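Local coordinates for protein techylectin-5A (Tachypleus tridentatus, PDB 1JC9) that binds acetyl group-containing substances on cell surfaces as a lectin of innate immunity and agglutinates human erythrocytes and Gram-positive and Gram-negative bacteria, at residues 93-98 and 103-108; 110-115 and 190-195; 125-130 and 167-172. All blocks are in the same frame, centred on the assembly; numbering follows the deposited sequence.

Interaction 1 (93-98 and 103-108); sequences QRRGNY and DYFYKP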
loop_
_atom_site.group_PDB
_atom_site.type_symbol
_atom_site.label_atom_id
_atom_site.label_comp_id
_atom_site.label_asym_id
_atom_site.label_seq_id
_atom_site.Cartn_x
_atom_site.Cartn_y
_atom_site.Cartn_z
ATOM N N GLN A 93 3.945 0.080 -2.317
ATOM C CA GLN A 93 3.106 1.078 -2.986
ATOM C C GLN A 93 3.690 2.473 -2.823
ATOM O O GLN A 93 4.299 2.779 -1.799
ATOM C CB GLN A 93 1.679 1.074 -2.414
ATOM C CG GLN A 93 0.705 2.017 -3.151
ATOM C CD GLN A 93 0.515 3.374 -2.470
ATOM O OE1 GLN A 93 1.399 3.868 -1.770
ATOM N NE2 GLN A 93 -0.646 3.984 -2.689
ATOM N N ARG A 94 3.512 3.312 -3.839
ATOM C CA ARG A 94 3.981 4.691 -3.784
ATOM C C ARG A 94 3.180 5.591 -4.717
ATOM O O ARG A 94 2.835 5.198 -5.828
ATOM C CB ARG A 94 5.467 4.801 -4.157
ATOM C CG ARG A 94 5.988 6.240 -4.058
ATOM C CD ARG A 94 7.419 6.406 -4.563
ATOM N NE ARG A 94 8.405 5.682 -3.759
ATOM C CZ ARG A 94 9.159 4.689 -4.223
ATOM N NH1 ARG A 94 9.042 4.299 -5.487
ATOM N NH2 ARG A 94 10.034 4.089 -3.428
ATOM N N ARG A 95 2.880 6.798 -4.241
ATOM C CA ARG A 95 2.166 7.804 -5.021
ATOM C C ARG A 95 3.045 9.053 -4.989
ATOM O O ARG A 95 3.645 9.373 -3.962
ATOM C CB ARG A 95 0.798 8.137 -4.405
ATOM C CG ARG A 95 -0.177 6.970 -4.304
ATOM C CD ARG A 95 -0.363 6.253 -5.639
ATOM N NE ARG A 95 -0.989 7.073 -6.676
ATOM C CZ ARG A 95 -2.293 7.335 -6.755
ATOM N NH1 ARG A 95 -3.142 6.853 -5.849
ATOM N NH2 ARG A 95 -2.755 8.053 -7.770
ATOM N N GLY A 96 3.133 9.740 -6.118
ATOM C CA GLY A 96 3.935 10.946 -6.200
ATOM C C GLY A 96 3.618 11.639 -7.506
ATOM O O GLY A 96 2.821 11.130 -8.291
ATOM N N ASN A 97 4.219 12.799 -7.745
ATOM C CA ASN A 97 3.981 13.522 -8.989
ATOM C C ASN A 97 5.078 13.099 -9.961
ATOM O O ASN A 97 6.108 13.759 -10.062
ATOM C CB ASN A 97 4.056 15.028 -8.752
ATOM C CG ASN A 97 3.429 15.823 -9.879
ATOM O OD1 ASN A 97 3.529 15.445 -11.049
ATOM N ND2 ASN A 97 2.785 16.935 -9.537
ATOM N N TYR A 98 4.853 11.997 -10.672
ATOM C CA TYR A 98 5.850 11.474 -11.599
ATOM C C TYR A 98 5.482 11.566 -13.073
ATOM O O TYR A 98 6.178 11.011 -13.917
ATOM C CB TYR A 98 6.164 10.017 -11.247
ATOM C CG TYR A 98 6.758 9.838 -9.870
ATOM C CD1 TYR A 98 8.066 10.235 -9.597
ATOM C CD2 TYR A 98 6.008 9.290 -8.830
ATOM C CE1 TYR A 98 8.612 10.090 -8.323
ATOM C CE2 TYR A 98 6.544 9.140 -7.553
ATOM C CZ TYR A 98 7.844 9.541 -7.308
ATOM O OH TYR A 98 8.381 9.395 -6.050
ATOM N N ASP A 103 -5.659 9.642 -12.858
ATOM C CA ASP A 103 -6.486 8.445 -12.721
ATOM C C ASP A 103 -5.695 7.179 -13.066
ATOM O O ASP A 103 -6.262 6.164 -13.469
ATOM C CB ASP A 103 -7.723 8.560 -13.622
ATOM C CG ASP A 103 -7.374 8.550 -15.102
ATOM O OD1 ASP A 103 -6.261 8.991 -15.466
ATOM O OD2 ASP A 103 -8.221 8.111 -15.909
ATOM N N TYR A 104 -4.382 7.249 -12.884
ATOM C CA TYR A 104 -3.485 6.137 -13.170
ATOM C C TYR A 104 -3.776 4.871 -12.354
ATOM O O TYR A 104 -3.573 3.752 -12.838
ATOM C CB TYR A 104 -2.044 6.585 -12.932
ATOM C CG TYR A 104 -1.005 5.558 -13.302
ATOM C CD1 TYR A 104 -0.919 5.059 -14.603
ATOM C CD2 TYR A 104 -0.086 5.106 -12.359
ATOM C CE1 TYR A 104 0.064 4.133 -14.955
ATOM C CE2 TYR A 104 0.898 4.184 -12.697
ATOM C CZ TYR A 104 0.970 3.704 -13.993
ATOM O OH TYR A 104 1.959 2.810 -14.327
ATOM N N PHE A 105 -4.247 5.044 -11.122
ATOM C CA PHE A 105 -4.550 3.903 -10.262
ATOM C C PHE A 105 -5.990 3.418 -10.379
ATOM O O PHE A 105 -6.427 2.544 -9.626
ATOM C CB PHE A 105 -4.225 4.242 -8.804
ATOM C CG PHE A 105 -2.775 4.061 -8.458
ATOM C CD1 PHE A 105 -1.788 4.768 -9.140
ATOM C CD2 PHE A 105 -2.391 3.151 -7.480
ATOM C CE1 PHE A 105 -0.438 4.567 -8.855
ATOM C CE2 PHE A 105 -1.043 2.944 -7.187
ATOM C CZ PHE A 105 -0.064 3.653 -7.879
ATOM N N TYR A 106 -6.721 3.989 -11.331
ATOM C CA TYR A 106 -8.106 3.615 -11.577
ATOM C C TYR A 106 -8.061 2.421 -12.531
ATOM O O TYR A 106 -8.403 2.545 -13.705
ATOM C CB TYR A 106 -8.840 4.790 -12.229
ATOM C CG TYR A 106 -10.330 4.601 -12.376
ATOM C CD1 TYR A 106 -11.154 4.518 -11.256
ATOM C CD2 TYR A 106 -10.922 4.516 -13.636
ATOM C CE1 TYR A 106 -12.529 4.358 -11.384
ATOM C CE2 TYR A 106 -12.304 4.351 -13.774
ATOM C CZ TYR A 106 -13.097 4.273 -12.640
ATOM O OH TYR A 106 -14.457 4.095 -12.755
ATOM N N LYS A 107 -7.626 1.267 -12.027
ATOM C CA LYS A 107 -7.503 0.070 -12.855
ATOM C C LYS A 107 -8.312 -1.111 -12.339
ATOM O O LYS A 107 -8.691 -1.149 -11.175
ATOM C CB LYS A 107 -6.031 -0.343 -12.960
ATOM C CG LYS A 107 -5.116 0.699 -13.590
ATOM C CD LYS A 107 -3.769 0.082 -13.941
ATOM C CE LYS A 107 -2.768 1.119 -14.431
ATOM N NZ LYS A 107 -3.314 1.923 -15.558
ATOM N N PRO A 108 -8.573 -2.104 -13.205
ATOM C CA PRO A 108 -9.340 -3.303 -12.851
ATOM C C PRO A 108 -8.580 -4.355 -12.045
ATOM O O PRO A 108 -7.370 -4.256 -11.844
ATOM C CB PRO A 108 -9.779 -3.836 -14.209
ATOM C CG PRO A 108 -8.593 -3.518 -15.059
ATOM C CD PRO A 108 -8.275 -2.090 -14.650
#
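Arg95 lays its guanidinium flat on the ring of Phe105. The two planes are 14° apart and the group centres 3.9 Å apart, a cation-pi stack in which Arg95 CZ sits over the ring face. The tight part of the contact is this single stack. Arg95 NE comes within 3.4 Å of Phe105 CE1, offset toward the rim. Arg95 CD completes the cover as a CH-pi donor, 3.6 Å from the Phe105 ring centroid. The arginine chain gets there by folding over: it bends at chi2 (-53°) and again at chi3 (-65°), which lays CD and the guanidinium along the same ring face. The two side chains run past each other in opposite directions. Hydrogen bonds from Arg95 NH1 to the carbonyl oxygens of Leu224 and Gly226 tie the guanidinium to a nearby loop.

Arg95 ends strand 89-95 of the antiparallel sheet of the fibrinogen C-terminal domain. Phe105 belongs to the loop that leads on to helix 109-114, in a type I turn from Asp103 to Tyr106. Phe116 meets the Phe105 ring edge-to-face.

Away from the stack the fit is looser. Arg94 O approaches Phe105 CZ obliquely at 3.9 Å, and Gln93 CG only reaches Phe105 CE2 at 4.5 Å. Gln93 NE2 is bonded to Asn225 OD1. Arg94 points its CB away from the loop, and its NE forms a salt bridge with Glu256 OE2. From Gly96 on, the first segment makes no contact with the second, and Asn97 is exposed. Asp103, at the start of the turn, is exposed as well.

Interaction 2 (110-115 and 190-195); sequences KNYKLG and HNFSTI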
loop_
_atom_site.group_PDB
_atom_site.type_symbol
_atom_site.label_atom_id
_atom_site.label_comp_id
_atom_site.label_asym_id
_atom_site.label_seq_id
_atom_site.Cartn_x
_atom_site.Cartn_y
_atom_site.Cartn_z
ATOM N N LYS A 110 -7.461 -7.383 -12.616
ATOM C CA LYS A 110 -6.269 -7.997 -13.192
ATOM C C LYS A 110 -4.998 -7.183 -12.945
ATOM O O LYS A 110 -3.944 -7.741 -12.632
ATOM C CB LYS A 110 -6.445 -8.208 -14.697
ATOM C CG LYS A 110 -5.231 -8.864 -15.349
ATOM C CD LYS A 110 -5.435 -9.126 -16.831
ATOM C CE LYS A 110 -4.212 -9.814 -17.424
ATOM N NZ LYS A 110 -4.389 -10.122 -18.868
ATOM N N ASN A 111 -5.094 -5.868 -13.091
ATOM C CA ASN A 111 -3.938 -5.003 -12.886
ATOM C C ASN A 111 -3.491 -4.988 -11.429
ATOM O O ASN A 111 -2.293 -5.004 -11.136
ATOM C CB ASN A 111 -4.260 -3.583 -13.354
ATOM C CG ASN A 111 -4.404 -3.493 -14.862
ATOM O OD1 ASN A 111 -3.436 -3.680 -15.602
ATOM N ND2 ASN A 111 -5.615 -3.219 -15.327
ATOM N N TYR A 112 -4.452 -4.958 -10.512
ATOM C CA TYR A 112 -4.122 -4.957 -9.096
ATOM C C TYR A 112 -3.587 -6.311 -8.660
ATOM O O TYR A 112 -2.800 -6.407 -7.717
ATOM C CB TYR A 112 -5.346 -4.555 -8.274
ATOM C CG TYR A 112 -5.417 -3.062 -8.063
ATOM C CD1 TYR A 112 -4.610 -2.443 -7.111
ATOM C CD2 TYR A 112 -6.234 -2.260 -8.858
ATOM C CE1 TYR A 112 -4.608 -1.057 -6.952
ATOM C CE2 TYR A 112 -6.239 -0.863 -8.710
ATOM C CZ TYR A 112 -5.420 -0.274 -7.755
ATOM O OH TYR A 112 -5.396 1.100 -7.608
ATOM N N LYS A 113 -4.011 -7.357 -9.358
ATOM C CA LYS A 113 -3.565 -8.713 -9.064
ATOM C C LYS A 113 -2.096 -8.892 -9.453
ATOM O O LYS A 113 -1.298 -9.434 -8.682
ATOM C CB LYS A 113 -4.435 -9.717 -9.834
ATOM C CG LYS A 113 -3.856 -11.128 -9.936
ATOM C CD LYS A 113 -4.722 -11.990 -10.843
ATOM C CE LYS A 113 -4.075 -13.343 -11.139
ATOM N NZ LYS A 113 -3.982 -14.200 -9.928
ATOM N N LEU A 114 -1.743 -8.419 -10.647
ATOM C CA LEU A 114 -0.381 -8.552 -11.157
ATOM C C LEU A 114 0.567 -7.407 -10.800
ATOM O O LEU A 114 1.788 -7.590 -10.798
ATOM C CB LEU A 114 -0.415 -8.717 -12.681
ATOM C CG LEU A 114 -1.144 -9.958 -13.213
ATOM C CD1 LEU A 114 -1.207 -9.901 -14.728
ATOM C CD2 LEU A 114 -0.432 -11.221 -12.739
ATOM N N GLY A 115 0.015 -6.233 -10.506
ATOM C CA GLY A 115 0.850 -5.094 -10.174
ATOM C C GLY A 115 1.073 -4.225 -11.397
ATOM O O GLY A 115 0.938 -4.689 -12.530
ATOM N N HIS A 190 -11.654 -6.883 5.576
ATOM C CA HIS A 190 -12.467 -6.647 4.388
ATOM C C HIS A 190 -11.825 -7.178 3.113
ATOM O O HIS A 190 -10.601 -7.317 3.036
ATOM C CB HIS A 190 -12.746 -5.148 4.249
ATOM C CG HIS A 190 -13.740 -4.636 5.243
ATOM N ND1 HIS A 190 -15.098 -4.668 5.019
ATOM C CD2 HIS A 190 -13.577 -4.144 6.496
ATOM C CE1 HIS A 190 -15.731 -4.222 6.088
ATOM N NE2 HIS A 190 -14.832 -3.898 7.000
ATOM N N ASN A 191 -12.655 -7.482 2.117
ATOM C CA ASN A 191 -12.159 -7.986 0.839
ATOM C C ASN A 191 -11.579 -6.824 0.054
ATOM O O ASN A 191 -11.809 -5.664 0.382
ATOM C CB ASN A 191 -13.289 -8.589 -0.005
ATOM C CG ASN A 191 -14.145 -9.560 0.767
ATOM O OD1 ASN A 191 -13.644 -10.570 1.259
ATOM N ND2 ASN A 191 -15.435 -9.234 0.875
ATOM N N PHE A 192 -10.831 -7.144 -0.992
ATOM C CA PHE A 192 -10.264 -6.118 -1.845
ATOM C C PHE A 192 -11.312 -5.879 -2.930
ATOM O O PHE A 192 -11.947 -6.829 -3.389
ATOM C CB PHE A 192 -8.975 -6.623 -2.491
ATOM C CG PHE A 192 -8.136 -5.537 -3.095
ATOM C CD1 PHE A 192 -7.322 -4.741 -2.291
ATOM C CD2 PHE A 192 -8.150 -5.310 -4.471
ATOM C CE1 PHE A 192 -6.531 -3.736 -2.843
ATOM C CE2 PHE A 192 -7.361 -4.306 -5.035
ATOM C CZ PHE A 192 -6.549 -3.517 -4.216
ATOM N N SER A 193 -11.514 -4.623 -3.323
ATOM C CA SER A 193 -12.476 -4.307 -4.380
ATOM C C SER A 193 -11.826 -3.445 -5.458
ATOM O O SER A 193 -10.879 -2.706 -5.190
ATOM C CB SER A 193 -13.690 -3.555 -3.825
ATOM O OG SER A 193 -14.493 -4.375 -2.997
ATOM N N THR A 194 -12.341 -3.551 -6.678
ATOM C CA THR A 194 -11.843 -2.767 -7.803
ATOM C C THR A 194 -13.047 -2.297 -8.615
ATOM O O THR A 194 -14.171 -2.743 -8.382
ATOM C CB THR A 194 -10.908 -3.596 -8.706
ATOM O OG1 THR A 194 -11.567 -4.810 -9.092
ATOM C CG2 THR A 194 -9.608 -3.926 -7.970
ATOM N N ILE A 195 -12.814 -1.402 -9.567
ATOM C CA ILE A 195 -13.892 -0.875 -10.387
ATOM C C ILE A 195 -14.747 -1.945 -11.055
ATOM O O ILE A 195 -15.933 -1.728 -11.299
ATOM C CB ILE A 195 -13.347 0.068 -11.473
ATOM C CG1 ILE A 195 -12.320 -0.663 -12.338
ATOM C CG2 ILE A 195 -12.709 1.283 -10.819
ATOM C CD1 ILE A 195 -11.697 0.212 -13.405
#
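Phe192 is the first residue of 190-195 to touch the helix segment, and it meets the ring of Tyr112. Its CG lies anti to the backbone N (chi1 -165°), which carries the ring out toward the helix. Phe192 CZ comes within 3.6 Å of Tyr112 CD1, and Phe192 CE2 lies 3.8 Å from Tyr112 CB. The tyrosine atom CD1 stands at the edge of the phenylalanine ring, near its plane. The ring planes are 55° apart and the centroids 5.5 Å apart, so the pair is oblique.

Ser193 makes no contact with 110-115. The segment belongs to the long loop between strand 176-178 and helix 206-210 of the fibrinogen-like domain, which also carries the calcium ligands Asp198, Asp200, His202 and Thr204. Tyr112 fastens helix 109-114 to that loop by apolar packing.

Thr194 comes next, and its methyl does the touching. Thr194 CG2 lies 3.9 Å from Tyr112 CD2, while Phe192 meets CD1 across the ring. Its hydroxyl OG1 is hydrogen-bonded to Asp196 OD1, just beyond the segment. Tyr112 OH is held by the carbonyl oxygen of Phe105. Further rings surround the pair edge-to-face, Trp124 and Phe116 against Tyr112 and Trp215 against Phe192, adding to its buried aromatic surroundings.

Interaction 3 (125-130 and 167-172); sequences LGNDRI and YLYCLH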
loop_
_atom_site.group_PDB
_atom_site.type_symbol
_atom_site.label_atom_id
_atom_site.label_comp_id
_atom_site.label_asym_id
_atom_site.label_seq_id
_atom_site.Cartn_x
_atom_site.Cartn_y
_atom_site.Cartn_z
ATOM N N LEU A 125 2.679 -2.945 -6.108
ATOM C CA LEU A 125 3.439 -4.173 -6.311
ATOM C C LEU A 125 2.671 -5.348 -6.910
ATOM O O LEU A 125 3.223 -6.100 -7.707
ATOM C CB LEU A 125 4.095 -4.606 -4.992
ATOM C CG LEU A 125 5.157 -5.702 -5.104
ATOM C CD1 LEU A 125 6.339 -5.189 -5.929
ATOM C CD2 LEU A 125 5.622 -6.114 -3.714
ATOM N N GLY A 126 1.409 -5.516 -6.527
ATOM C CA GLY A 126 0.624 -6.635 -7.037
ATOM C C GLY A 126 0.139 -7.479 -5.874
ATOM O O GLY A 126 0.933 -7.860 -5.015
ATOM N N ASN A 127 -1.153 -7.784 -5.836
ATOM C CA ASN A 127 -1.696 -8.555 -4.723
ATOM C C ASN A 127 -1.127 -9.964 -4.570
ATOM O O ASN A 127 -0.921 -10.422 -3.443
ATOM C CB ASN A 127 -3.227 -8.586 -4.796
ATOM C CG ASN A 127 -3.844 -7.204 -4.621
ATOM O OD1 ASN A 127 -3.242 -6.315 -4.011
ATOM N ND2 ASN A 127 -5.053 -7.019 -5.138
ATOM N N ASP A 128 -0.859 -10.658 -5.674
ATOM C CA ASP A 128 -0.288 -12.000 -5.555
ATOM C C ASP A 128 1.101 -11.899 -4.930
ATOM O O ASP A 128 1.511 -12.768 -4.164
ATOM C CB ASP A 128 -0.179 -12.698 -6.918
ATOM C CG ASP A 128 -1.517 -13.191 -7.436
ATOM O OD1 ASP A 128 -2.449 -13.394 -6.626
ATOM O OD2 ASP A 128 -1.634 -13.396 -8.661
ATOM N N ARG A 129 1.823 -10.832 -5.255
ATOM C CA ARG A 129 3.160 -10.640 -4.699
ATOM C C ARG A 129 3.087 -10.217 -3.241
ATOM O O ARG A 129 3.904 -10.634 -2.424
ATOM C CB ARG A 129 3.927 -9.595 -5.506
ATOM C CG ARG A 129 4.409 -10.092 -6.852
ATOM C CD ARG A 129 4.764 -8.910 -7.713
ATOM N NE ARG A 129 5.337 -9.279 -9.003
ATOM C CZ ARG A 129 5.566 -8.401 -9.977
ATOM N NH1 ARG A 129 5.267 -7.116 -9.799
ATOM N NH2 ARG A 129 6.094 -8.799 -11.120
ATOM N N ILE A 130 2.105 -9.385 -2.912
ATOM C CA ILE A 130 1.940 -8.931 -1.539
ATOM C C ILE A 130 1.523 -10.119 -0.671
ATOM O O ILE A 130 1.964 -10.253 0.476
ATOM C CB ILE A 130 0.898 -7.792 -1.458
ATOM C CG1 ILE A 130 1.432 -6.568 -2.212
ATOM C CG2 ILE A 130 0.598 -7.449 -0.003
ATOM C CD1 ILE A 130 0.453 -5.410 -2.326
ATOM N N TYR A 167 -9.667 -15.971 -1.629
ATOM C CA TYR A 167 -10.291 -15.322 -0.489
ATOM C C TYR A 167 -10.370 -13.822 -0.693
ATOM O O TYR A 167 -10.502 -13.061 0.264
ATOM C CB TYR A 167 -9.513 -15.655 0.780
ATOM C CG TYR A 167 -9.677 -17.100 1.166
ATOM C CD1 TYR A 167 -10.829 -17.536 1.822
ATOM C CD2 TYR A 167 -8.724 -18.054 0.799
ATOM C CE1 TYR A 167 -11.032 -18.887 2.100
ATOM C CE2 TYR A 167 -8.920 -19.409 1.071
ATOM C CZ TYR A 167 -10.078 -19.814 1.720
ATOM O OH TYR A 167 -10.291 -21.147 1.980
ATOM N N LEU A 168 -10.276 -13.410 -1.954
ATOM C CA LEU A 168 -10.362 -12.004 -2.335
ATOM C C LEU A 168 -9.374 -11.071 -1.620
ATOM O O LEU A 168 -9.713 -9.936 -1.287
ATOM C CB LEU A 168 -11.798 -11.512 -2.119
ATOM C CG LEU A 168 -12.891 -12.381 -2.756
ATOM C CD1 LEU A 168 -14.256 -11.826 -2.399
ATOM C CD2 LEU A 168 -12.712 -12.423 -4.269
ATOM N N TYR A 169 -8.155 -11.557 -1.394
ATOM C CA TYR A 169 -7.105 -10.774 -0.742
ATOM C C TYR A 169 -7.576 -10.076 0.537
ATOM O O TYR A 169 -7.242 -8.916 0.788
ATOM C CB TYR A 169 -6.556 -9.740 -1.728
ATOM C CG TYR A 169 -6.063 -10.344 -3.030
ATOM C CD1 TYR A 169 -5.039 -11.296 -3.041
ATOM C CD2 TYR A 169 -6.608 -9.948 -4.253
ATOM C CE1 TYR A 169 -4.566 -11.835 -4.240
ATOM C CE2 TYR A 169 -6.143 -10.480 -5.455
ATOM C CZ TYR A 169 -5.122 -11.419 -5.443
ATOM O OH TYR A 169 -4.650 -11.929 -6.633
ATOM N N CYS A 170 -8.340 -10.796 1.351
ATOM C CA CYS A 170 -8.861 -10.248 2.596
ATOM C C CYS A 170 -7.735 -9.707 3.478
ATOM O O CYS A 170 -6.714 -10.368 3.672
ATOM C CB CYS A 170 -9.640 -11.325 3.348
ATOM S SG CYS A 170 -10.607 -10.670 4.709
ATOM N N LEU A 171 -7.942 -8.511 4.024
ATOM C CA LEU A 171 -6.945 -7.842 4.860
ATOM C C LEU A 171 -6.929 -8.225 6.342
ATOM O O LEU A 171 -7.974 -8.412 6.957
ATOM C CB LEU A 171 -7.136 -6.328 4.754
ATOM C CG LEU A 171 -6.226 -5.446 5.618
ATOM C CD1 LEU A 171 -4.806 -5.459 5.069
ATOM C CD2 LEU A 171 -6.769 -4.030 5.620
ATOM N N HIS A 172 -5.724 -8.322 6.901
ATOM C CA HIS A 172 -5.510 -8.636 8.313
ATOM C C HIS A 172 -4.478 -7.655 8.874
ATOM O O HIS A 172 -3.373 -7.549 8.348
ATOM C CB HIS A 172 -4.963 -10.057 8.476
ATOM C CG HIS A 172 -5.949 -11.132 8.147
ATOM N ND1 HIS A 172 -6.831 -11.641 9.076
ATOM C CD2 HIS A 172 -6.208 -11.778 6.987
ATOM C CE1 HIS A 172 -7.591 -12.556 8.502
ATOM N NE2 HIS A 172 -7.234 -12.658 7.234
#
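Asn127 and Tyr169 mark the closest approach of the two backbones, with CA atoms 7.1 Å apart. Asn127 opens helix 127-136, and Gly126 holds the N-cap position before it. Gly126 has a positive phi, and its carbonyl oxygen accepts the helical bond from Ile130 N. On the other side, Leu168 and Tyr169 both have left-handed backbone angles. They form a tight bend just before the short strand 171-172.

From this bend Tyr169 reaches across to the first turn of the helix. Its ring is met over one face by Asn127 CB, which is 3.3 Å from the Tyr169 centroid and almost on the ring normal, a close CH-pi contact. Asn127 ND2 lies over the same face, above its rim, 3.4 Å from Tyr169 CD2. The amide is turned 56° from the ring plane. Its OD1 makes a weak hydrogen bond with Trp124 NE1.

The phenol end is fixed by Asp128. Tyr169 OH donates to Asp128 OD1 across 2.6 Å. OD1 lies at the ring edge, in the ring plane, but the hydroxyl meets it from above the carboxylate plane, 52° out of it. Asp128 CG stands beside the backbone N (chi1 -75°), and this brings its end over to the tyrosine. The other oxygen, OD2, forms a salt bridge with Lys113 NZ, which would be expected to favour the charged carboxylate. Trp109 also packs against the Tyr169 ring. The contact is structural packing in the fibrinogen C-terminal fold, joining the start of helix 127-136 to the bend leading into short strand 171-172, which pairs with 152-162.

How the interactions relate
Helix 109-114 connects all three contacts. Interactions 1 and 2 have centres about 13 Å apart and meet where Tyr112 OH lies 2.7 Å from Phe105 O. Interactions 2 and 3 are closer, with centres about 8 Å apart. Tyr112 O is 2.9 Å from Asn127 N, and Lys113 NZ is 2.8 Å from Asp128 OD2 in a salt bridge. Interactions 1 and 3 do not touch, their nearest atoms being about 5 Å apart. The acetyl-sugar pocket is not part of these contacts: the side chains of Arg95 and Tyr112 are each about 11 Å from that of Tyr210. The side chain of Thr194 is about 12 Å from the calcium ion. Interaction 3 is remote from both sites.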